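Local coordinates for DUF5037 domain-containing protein (Ruminococcus gnavus, PDB 4GL6), which is of unknown function, a single-chain DUF5037-family protein with a four-stranded antiparallel sheet and a mixed sheet packed with helices, at residues 86-91 against 99-104; 93-98 against 161-166; 214-219 against 231-236. All coordinates share one frame; numbering follows the deposited sequence.

Contact 1: residues 86-91 against 99-104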
# COMPACT_ATOMS: atom_id res chain seq x y z
N SER A 86 -3.85 8.91 1.76
CA SER A 86 -4.41 10.18 2.20
C SER A 86 -5.52 10.69 1.26
O SER A 86 -6.60 11.07 1.71
CB SER A 86 -3.29 11.22 2.32
OG SER A 86 -3.80 12.41 2.89
N MSE A 87 -5.23 10.68 -0.04
CA MSE A 87 -6.19 11.11 -1.08
C MSE A 87 -7.45 10.22 -1.14
O MSE A 87 -8.56 10.73 -1.35
CB MSE A 87 -5.49 11.18 -2.46
CG MSE A 87 -4.48 12.33 -2.59
SE MSE A 87 -3.47 12.32 -4.32
CE MSE A 87 -1.93 11.24 -3.84
N ILE A 88 -7.29 8.93 -0.92
CA ILE A 88 -8.44 8.02 -0.85
C ILE A 88 -9.22 8.26 0.45
O ILE A 88 -10.46 8.31 0.43
CB ILE A 88 -8.02 6.56 -1.01
CG1 ILE A 88 -7.47 6.35 -2.42
CG2 ILE A 88 -9.23 5.63 -0.82
CD1 ILE A 88 -6.86 5.00 -2.65
N GLU A 89 -8.50 8.47 1.57
CA GLU A 89 -9.13 8.72 2.88
C GLU A 89 -10.08 9.92 2.87
O GLU A 89 -11.10 9.87 3.55
CB GLU A 89 -8.10 8.82 4.01
CG GLU A 89 -8.73 8.75 5.41
CD GLU A 89 -7.74 8.49 6.54
OE1 GLU A 89 -6.51 8.46 6.33
OE2 GLU A 89 -8.20 8.30 7.68
N GLU A 90 -9.77 10.95 2.08
CA GLU A 90 -10.67 12.10 1.90
C GLU A 90 -12.09 11.67 1.49
O GLU A 90 -13.05 12.29 1.90
CB GLU A 90 -10.10 13.11 0.90
CG GLU A 90 -8.92 13.89 1.48
CD GLU A 90 -8.06 14.61 0.44
OE1 GLU A 90 -8.27 14.46 -0.80
OE2 GLU A 90 -7.16 15.36 0.87
N ALA A 91 -12.20 10.59 0.71
CA ALA A 91 -13.49 10.01 0.32
C ALA A 91 -13.98 8.95 1.32
O ALA A 91 -15.14 9.00 1.76
CB ALA A 91 -13.40 9.38 -1.07
N TYR A 99 -11.97 1.85 9.25
CA TYR A 99 -11.45 1.38 7.98
C TYR A 99 -9.93 1.32 8.00
O TYR A 99 -9.29 1.91 8.87
CB TYR A 99 -11.88 2.33 6.83
CG TYR A 99 -11.57 3.78 7.12
CD1 TYR A 99 -10.29 4.31 6.90
CD2 TYR A 99 -12.53 4.61 7.68
CE1 TYR A 99 -9.99 5.63 7.21
CE2 TYR A 99 -12.24 5.95 7.97
CZ TYR A 99 -10.96 6.45 7.74
OH TYR A 99 -10.68 7.76 8.04
N TYR A 100 -9.36 0.63 7.02
CA TYR A 100 -7.92 0.58 6.84
C TYR A 100 -7.67 0.75 5.35
O TYR A 100 -8.18 -0.05 4.54
CB TYR A 100 -7.34 -0.73 7.36
CG TYR A 100 -5.83 -0.70 7.42
CD1 TYR A 100 -5.06 -0.97 6.27
CD2 TYR A 100 -5.16 -0.42 8.61
CE1 TYR A 100 -3.67 -0.96 6.32
CE2 TYR A 100 -3.76 -0.42 8.66
CZ TYR A 100 -3.03 -0.69 7.51
OH TYR A 100 -1.66 -0.68 7.54
N ILE A 101 -6.88 1.77 4.98
CA ILE A 101 -6.55 2.05 3.60
C ILE A 101 -5.10 1.65 3.41
O ILE A 101 -4.20 2.25 4.01
CB ILE A 101 -6.73 3.54 3.27
CG1 ILE A 101 -8.18 3.98 3.58
CG2 ILE A 101 -6.37 3.79 1.81
CD1 ILE A 101 -8.39 5.48 3.51
N GLN A 102 -4.86 0.65 2.56
CA GLN A 102 -3.52 0.14 2.28
C GLN A 102 -3.08 0.50 0.85
O GLN A 102 -3.62 -0.02 -0.12
CB GLN A 102 -3.50 -1.36 2.46
CG GLN A 102 -2.11 -1.98 2.45
CD GLN A 102 -2.18 -3.47 2.32
OE1 GLN A 102 -2.55 -3.99 1.28
NE2 GLN A 102 -1.78 -4.16 3.36
N GLY A 103 -2.08 1.37 0.74
CA GLY A 103 -1.53 1.77 -0.55
C GLY A 103 -0.50 0.75 -1.00
O GLY A 103 0.32 0.34 -0.19
N ASP A 104 -0.54 0.37 -2.27
CA ASP A 104 0.34 -0.63 -2.88
C ASP A 104 1.00 -0.04 -4.12
O ASP A 104 0.52 -0.22 -5.24
CB ASP A 104 -0.49 -1.89 -3.19
CG ASP A 104 0.33 -3.05 -3.77
OD1 ASP A 104 1.58 -3.11 -3.65
OD2 ASP A 104 -0.31 -3.92 -4.35

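Contact 2: residues 93-98 against 161-166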
# COMPACT_ATOMS: atom_id res chain seq x y z
N SER A 93 -13.26 8.45 4.53
CA SER A 93 -13.62 8.99 5.86
C SER A 93 -15.02 9.57 5.94
O SER A 93 -15.55 9.71 7.05
CB SER A 93 -12.62 10.04 6.31
OG SER A 93 -12.59 11.09 5.37
N GLN A 94 -15.57 9.96 4.78
CA GLN A 94 -16.95 10.47 4.69
C GLN A 94 -17.96 9.33 4.51
O GLN A 94 -19.14 9.50 4.79
CB GLN A 94 -17.09 11.47 3.53
CG GLN A 94 -16.20 12.70 3.60
CD GLN A 94 -16.67 13.80 2.66
OE1 GLN A 94 -17.50 14.63 3.03
NE2 GLN A 94 -16.12 13.83 1.45
N ALA A 95 -17.49 8.16 4.05
CA ALA A 95 -18.32 6.96 3.82
C ALA A 95 -18.47 6.03 5.05
O ALA A 95 -19.55 5.43 5.23
CB ALA A 95 -17.73 6.17 2.67
N ALA A 96 -17.40 5.89 5.84
CA ALA A 96 -17.39 5.02 7.06
C ALA A 96 -16.53 5.59 8.20
O ALA A 96 -15.74 6.50 7.95
CB ALA A 96 -16.92 3.62 6.70
N GLU A 97 -16.70 5.06 9.42
CA GLU A 97 -15.92 5.53 10.60
C GLU A 97 -14.64 4.72 10.78
O GLU A 97 -13.58 5.31 10.98
CB GLU A 97 -16.72 5.45 11.91
CG GLU A 97 -18.02 6.25 11.93
CD GLU A 97 -18.86 6.00 13.18
OE1 GLU A 97 -18.32 5.60 14.23
OE2 GLU A 97 -20.10 6.20 13.11
N ASN A 98 -14.77 3.39 10.76
CA ASN A 98 -13.62 2.46 10.88
C ASN A 98 -13.26 1.85 9.54
O ASN A 98 -14.13 1.36 8.82
CB ASN A 98 -13.91 1.30 11.83
CG ASN A 98 -13.55 1.62 13.24
OD1 ASN A 98 -12.64 0.98 13.80
ND2 ASN A 98 -14.20 2.64 13.82
N GLN A 161 -19.35 8.30 -6.65
CA GLN A 161 -18.94 9.61 -7.21
C GLN A 161 -17.67 10.15 -6.55
O GLN A 161 -16.80 10.66 -7.24
CB GLN A 161 -20.08 10.65 -7.15
CG GLN A 161 -21.17 10.47 -8.21
CD GLN A 161 -22.33 11.42 -8.00
OE1 GLN A 161 -22.13 12.57 -7.62
NE2 GLN A 161 -23.55 10.94 -8.27
N MSE A 162 -17.57 10.02 -5.24
CA MSE A 162 -16.37 10.45 -4.49
C MSE A 162 -15.13 9.67 -4.91
O MSE A 162 -14.05 10.26 -5.05
CB MSE A 162 -16.55 10.33 -2.96
CG MSE A 162 -17.44 11.39 -2.33
SE MSE A 162 -17.48 11.27 -0.38
CE MSE A 162 -18.02 9.40 -0.20
N TYR A 163 -15.27 8.36 -5.11
CA TYR A 163 -14.13 7.53 -5.51
C TYR A 163 -13.71 7.90 -6.93
O TYR A 163 -12.52 8.15 -7.17
CB TYR A 163 -14.41 6.02 -5.36
CG TYR A 163 -14.87 5.57 -3.98
CD1 TYR A 163 -14.53 6.28 -2.81
CD2 TYR A 163 -15.60 4.38 -3.82
CE1 TYR A 163 -14.95 5.85 -1.57
CE2 TYR A 163 -15.99 3.93 -2.57
CZ TYR A 163 -15.67 4.67 -1.44
OH TYR A 163 -16.06 4.27 -0.19
N GLU A 164 -14.69 8.00 -7.84
CA GLU A 164 -14.48 8.46 -9.23
C GLU A 164 -13.67 9.79 -9.25
O GLU A 164 -12.69 9.91 -9.99
CB GLU A 164 -15.84 8.59 -9.93
CG GLU A 164 -15.87 8.67 -11.46
CD GLU A 164 -17.31 8.51 -12.00
OE1 GLU A 164 -17.59 7.57 -12.79
OE2 GLU A 164 -18.20 9.26 -11.56
N GLU A 165 -14.04 10.73 -8.38
CA GLU A 165 -13.34 12.02 -8.26
C GLU A 165 -11.89 11.87 -7.79
O GLU A 165 -11.00 12.55 -8.32
CB GLU A 165 -14.12 13.03 -7.38
CG GLU A 165 -13.30 14.28 -7.00
CD GLU A 165 -14.09 15.54 -6.63
OE1 GLU A 165 -15.34 15.53 -6.64
OE2 GLU A 165 -13.41 16.55 -6.35
N VAL A 166 -11.65 11.03 -6.78
CA VAL A 166 -10.27 10.81 -6.29
C VAL A 166 -9.40 10.23 -7.42
O VAL A 166 -8.35 10.78 -7.76
CB VAL A 166 -10.25 9.89 -5.06
CG1 VAL A 166 -8.83 9.51 -4.67
CG2 VAL A 166 -10.95 10.56 -3.89

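Contact 3: residues 214-219 against 231-236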
# COMPACT_ATOMS: atom_id res chain seq x y z
N PRO A 214 -18.13 -9.28 0.74
CA PRO A 214 -18.37 -8.51 -0.48
C PRO A 214 -17.31 -7.46 -0.72
O PRO A 214 -16.89 -6.78 0.22
CB PRO A 214 -19.73 -7.85 -0.21
CG PRO A 214 -19.80 -7.73 1.27
CD PRO A 214 -19.09 -8.94 1.81
N TYR A 215 -16.86 -7.36 -1.97
CA TYR A 215 -15.87 -6.37 -2.36
C TYR A 215 -16.06 -5.91 -3.79
O TYR A 215 -16.66 -6.59 -4.61
CB TYR A 215 -14.45 -6.89 -2.14
CG TYR A 215 -13.89 -7.71 -3.27
CD1 TYR A 215 -14.32 -9.01 -3.49
CD2 TYR A 215 -12.91 -7.17 -4.12
CE1 TYR A 215 -13.79 -9.75 -4.54
CE2 TYR A 215 -12.38 -7.89 -5.18
CZ TYR A 215 -12.82 -9.18 -5.38
OH TYR A 215 -12.28 -9.90 -6.41
N PHE A 216 -15.52 -4.73 -4.06
CA PHE A 216 -15.57 -4.11 -5.36
C PHE A 216 -14.13 -3.89 -5.79
O PHE A 216 -13.37 -3.26 -5.06
CB PHE A 216 -16.32 -2.78 -5.25
CG PHE A 216 -16.30 -1.96 -6.51
CD1 PHE A 216 -16.99 -2.37 -7.63
CD2 PHE A 216 -15.64 -0.73 -6.54
CE1 PHE A 216 -17.01 -1.59 -8.79
CE2 PHE A 216 -15.66 0.06 -7.69
CZ PHE A 216 -16.34 -0.37 -8.82
N GLY A 217 -13.78 -4.41 -6.98
CA GLY A 217 -12.45 -4.32 -7.58
C GLY A 217 -12.56 -3.72 -8.96
O GLY A 217 -13.29 -4.25 -9.80
N THR A 218 -11.86 -2.62 -9.21
CA THR A 218 -11.92 -1.97 -10.52
C THR A 218 -10.63 -1.24 -10.81
O THR A 218 -9.74 -1.16 -9.96
CB THR A 218 -13.14 -1.00 -10.64
OG1 THR A 218 -13.40 -0.70 -12.02
CG2 THR A 218 -12.93 0.29 -9.85
N ILE A 219 -10.57 -0.68 -12.01
CA ILE A 219 -9.44 0.05 -12.51
C ILE A 219 -9.92 1.27 -13.29
O ILE A 219 -10.99 1.23 -13.93
CB ILE A 219 -8.60 -0.85 -13.44
CG1 ILE A 219 -7.29 -0.15 -13.87
CG2 ILE A 219 -9.40 -1.32 -14.66
CD1 ILE A 219 -6.38 -1.00 -14.72
N LEU A 231 -21.50 2.34 -11.87
CA LEU A 231 -22.29 2.41 -10.63
C LEU A 231 -23.12 1.17 -10.35
O LEU A 231 -23.21 0.76 -9.21
CB LEU A 231 -23.24 3.62 -10.68
CG LEU A 231 -24.22 3.81 -9.52
CD1 LEU A 231 -23.45 4.07 -8.24
CD2 LEU A 231 -25.25 4.89 -9.83
N GLU A 232 -23.74 0.59 -11.38
CA GLU A 232 -24.62 -0.58 -11.21
C GLU A 232 -23.84 -1.79 -10.73
O GLU A 232 -24.27 -2.49 -9.83
CB GLU A 232 -25.39 -0.87 -12.51
CG GLU A 232 -26.29 0.30 -12.95
CD GLU A 232 -26.21 0.55 -14.46
OE1 GLU A 232 -26.64 -0.32 -15.27
OE2 GLU A 232 -25.70 1.62 -14.85
N ILE A 233 -22.66 -2.00 -11.31
CA ILE A 233 -21.73 -3.07 -10.92
C ILE A 233 -21.23 -2.88 -9.47
O ILE A 233 -21.02 -3.85 -8.75
CB ILE A 233 -20.55 -3.18 -11.93
CG1 ILE A 233 -21.06 -3.68 -13.31
CG2 ILE A 233 -19.45 -4.12 -11.43
CD1 ILE A 233 -20.12 -3.42 -14.46
N PHE A 234 -21.03 -1.62 -9.09
CA PHE A 234 -20.62 -1.24 -7.73
C PHE A 234 -21.70 -1.60 -6.72
O PHE A 234 -21.40 -2.25 -5.71
CB PHE A 234 -20.26 0.24 -7.66
CG PHE A 234 -20.04 0.76 -6.27
CD1 PHE A 234 -18.91 0.40 -5.55
CD2 PHE A 234 -20.95 1.64 -5.70
CE1 PHE A 234 -18.70 0.88 -4.26
CE2 PHE A 234 -20.74 2.13 -4.41
CZ PHE A 234 -19.62 1.75 -3.70
N LYS A 235 -22.95 -1.20 -7.00
CA LYS A 235 -24.08 -1.51 -6.12
C LYS A 235 -24.26 -3.03 -5.93
O LYS A 235 -24.41 -3.49 -4.80
CB LYS A 235 -25.39 -0.84 -6.59
CG LYS A 235 -25.38 0.66 -6.39
CD LYS A 235 -26.75 1.34 -6.42
CE LYS A 235 -27.29 1.53 -7.82
NZ LYS A 235 -28.49 2.40 -7.82
N ALA A 236 -24.19 -3.79 -7.03
CA ALA A 236 -24.30 -5.25 -7.00
C ALA A 236 -23.15 -5.87 -6.18
O ALA A 236 -23.40 -6.73 -5.34
CB ALA A 236 -24.35 -5.83 -8.41

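Contact 1: residues 86-91 against 99-104
Glu89 and Ile101 are the closest backbone pair here, their CA atoms 7.2 Å apart, and Glu89 also joins Tyr99, two residues earlier on the strand. Starting at the root of the glutamate, CB rests on the terminal methyl of Ile101, with CD1 of the isoleucine 3.4 Å from Glu89 CB. With CG opposite the backbone N (chi1 -166°) and the chain extended beyond it, the side chain projects outward from the helix to the phenol end of Tyr99; Glu89 CG lies 3.8 Å from Ile101 CD1 and also comes near the phenol oxygen. CD passes beside the hydroxyl-bearing end of the ring, with Glu89 CD 3.7 Å from Tyr99 CE1. At the tip, OE2 accepts a hydrogen bond from the phenol, Tyr99 OH to Glu89 OE2 at 2.6 Å, through its anti lone pair, on the side turned from OE1. The oxygen sits at the ring edge, in the ring plane, while the carboxylate itself is turned nearly upright to that plane (85°).

Helix 75-95 ends in a short turn and the chain returns as strand 99-104, an outermost strand of the mixed sheet. Helix segment and strand segment are therefore roughly antiparallel, at 148°, and the helix packs as one layer against the mixed sheet of an alpha/beta fold. Deeper between helix and sheet, Ile88 CB faces Ile101 CG2 at 4.3 Å, a loose apolar contact between two buried residues. Ile88 also reaches Ala142 and Val144 on the adjoining strand 140-147 and Tyr167 on helix 156-171, so it points into the helix-sheet interior. Glu89 lies nearer the surface, and its backbone O accepts a bond from the hydroxyl of Ser93, one helical turn on.

Contact 2: residues 93-98 against 161-166
Two helices packed on the mixed sheet meet where Gln94 and Ala95, in the weakly bonded last turn of helix 75-95, face selenomethionine Met162 and Tyr163 of helix 156-171. The latter helix links strand 140-147 to the parallel neighbouring strand 175-182, a beta-alpha-beta crossover. The backbones stand well apart: the nearest CA atoms, those of Gln94 and Met162, are 9.2 Å from each other, and side chains bridge the interval. Met162 does most of the bridging. Its CG lies anti to the carbonyl carbon (chi1 -75°), and a bend at chi3 swings the terminal methyl toward the end of the other helix. There CE meets the methyl of Ala95, with Met162 CE 4.3 Å from Ala95 CB.

The selenium crosses the glutamine at a slant, Met162 SE lying 3.9 Å from Gln94 CB. Farther out, the amide nitrogen of Gln94 also lies against the selenium, but this end of the contact is doubtful because the glutamine was modelled in two conformers. In the conformer described, NE2 makes a weak hydrogen bond back to the backbone O of Glu90.

Tyr163 approaches from beside Met162 and brings the end of its ring to the same alanine, its OH 3.8 Å from Ala95 CB. That approach is a packing contact; the hydroxyl hydrogen-bonds to the carboxylate of Glu159, one turn earlier on its own helix. Ala95 CB is thus met by the selenomethionine methyl and by the tyrosine hydroxyl. Around these residues the helices continue to touch through Ala91 and Ile92 of helix 75-95, while beyond the helix end Ala96 packs on Ile146 and Asn98 on Asp147 of strand 140-147, leading the chain into strand 99-104.

Contact 3: residues 214-219 against 231-236
The backbone of strand segment 214-219 comes nearest helix segment 231-236 at Phe216 and Phe234, whose CA atoms are 6.3 Å apart. This is a strand-loop-helix unit at one margin of the mixed sheet: strand 215-220, outermost and antiparallel to 175-182, is followed by C-terminal helix 231-239, which packs against it. The two phenylalanines form a T-shaped (edge-to-face) pair, with ring centroids 5.0 Å apart and planes at 80°. Phe216 offers the face and Phe234 the edge.

Both rings are set by a first torsion that puts CG anti to the backbone N (chi1 173° at Phe216, 170° at Phe234). From there the Phe216 ring reaches over to the helix, so that Phe234 touches it with more than its own ring. CB of Phe234 stands above the same ring in a CH-pi contact, 4.2 Å from the Phe216 centroid. Ile233, more exposed, closes on the edge of the Phe216 ring, its CG2 being 4.4 Å from Phe216 CE1. Trimmed to an alanine, Phe216 would no longer offer a face, and the edge and CB of Phe234 would probably be left without the surface they lean on, a gap opening between strand and helix.

In the intervening loop, Asp229 accepts a hydrogen bond from Thr218, and the Phe216 side chain packs on Asp229. On the helix's far flank Lys235 forms a salt bridge with Glu157 of helix 156-171. Within the ring pair, CD1 of Phe234 sits 3.5 Å above the Phe216 plane, shifted from its middle toward the rim beside CG and CD2.

Contacts 1 and 2 are neighbours, their centres about 9 Å apart, and share helix 75-95: Ala91 of contact 1 meets Met162 and Tyr163 of contact 2, with Ala91 CB 3.7 Å from Tyr163 CD1. Their segments alternate along the chain, 93-98 lying between the helix and strand pieces of contact 1. Contact 3 follows later in sequence. Its centre is about 17 Å from that of contact 1, and the two reach strands at opposite margins of the same mixed sheet. Contact 2 is nearer, about 14 Å between centres, though the two do not touch. No site can be assigned; a glycerol, probably from the crystallisation liquor, lies about 3 Å from the Glu89 side chain.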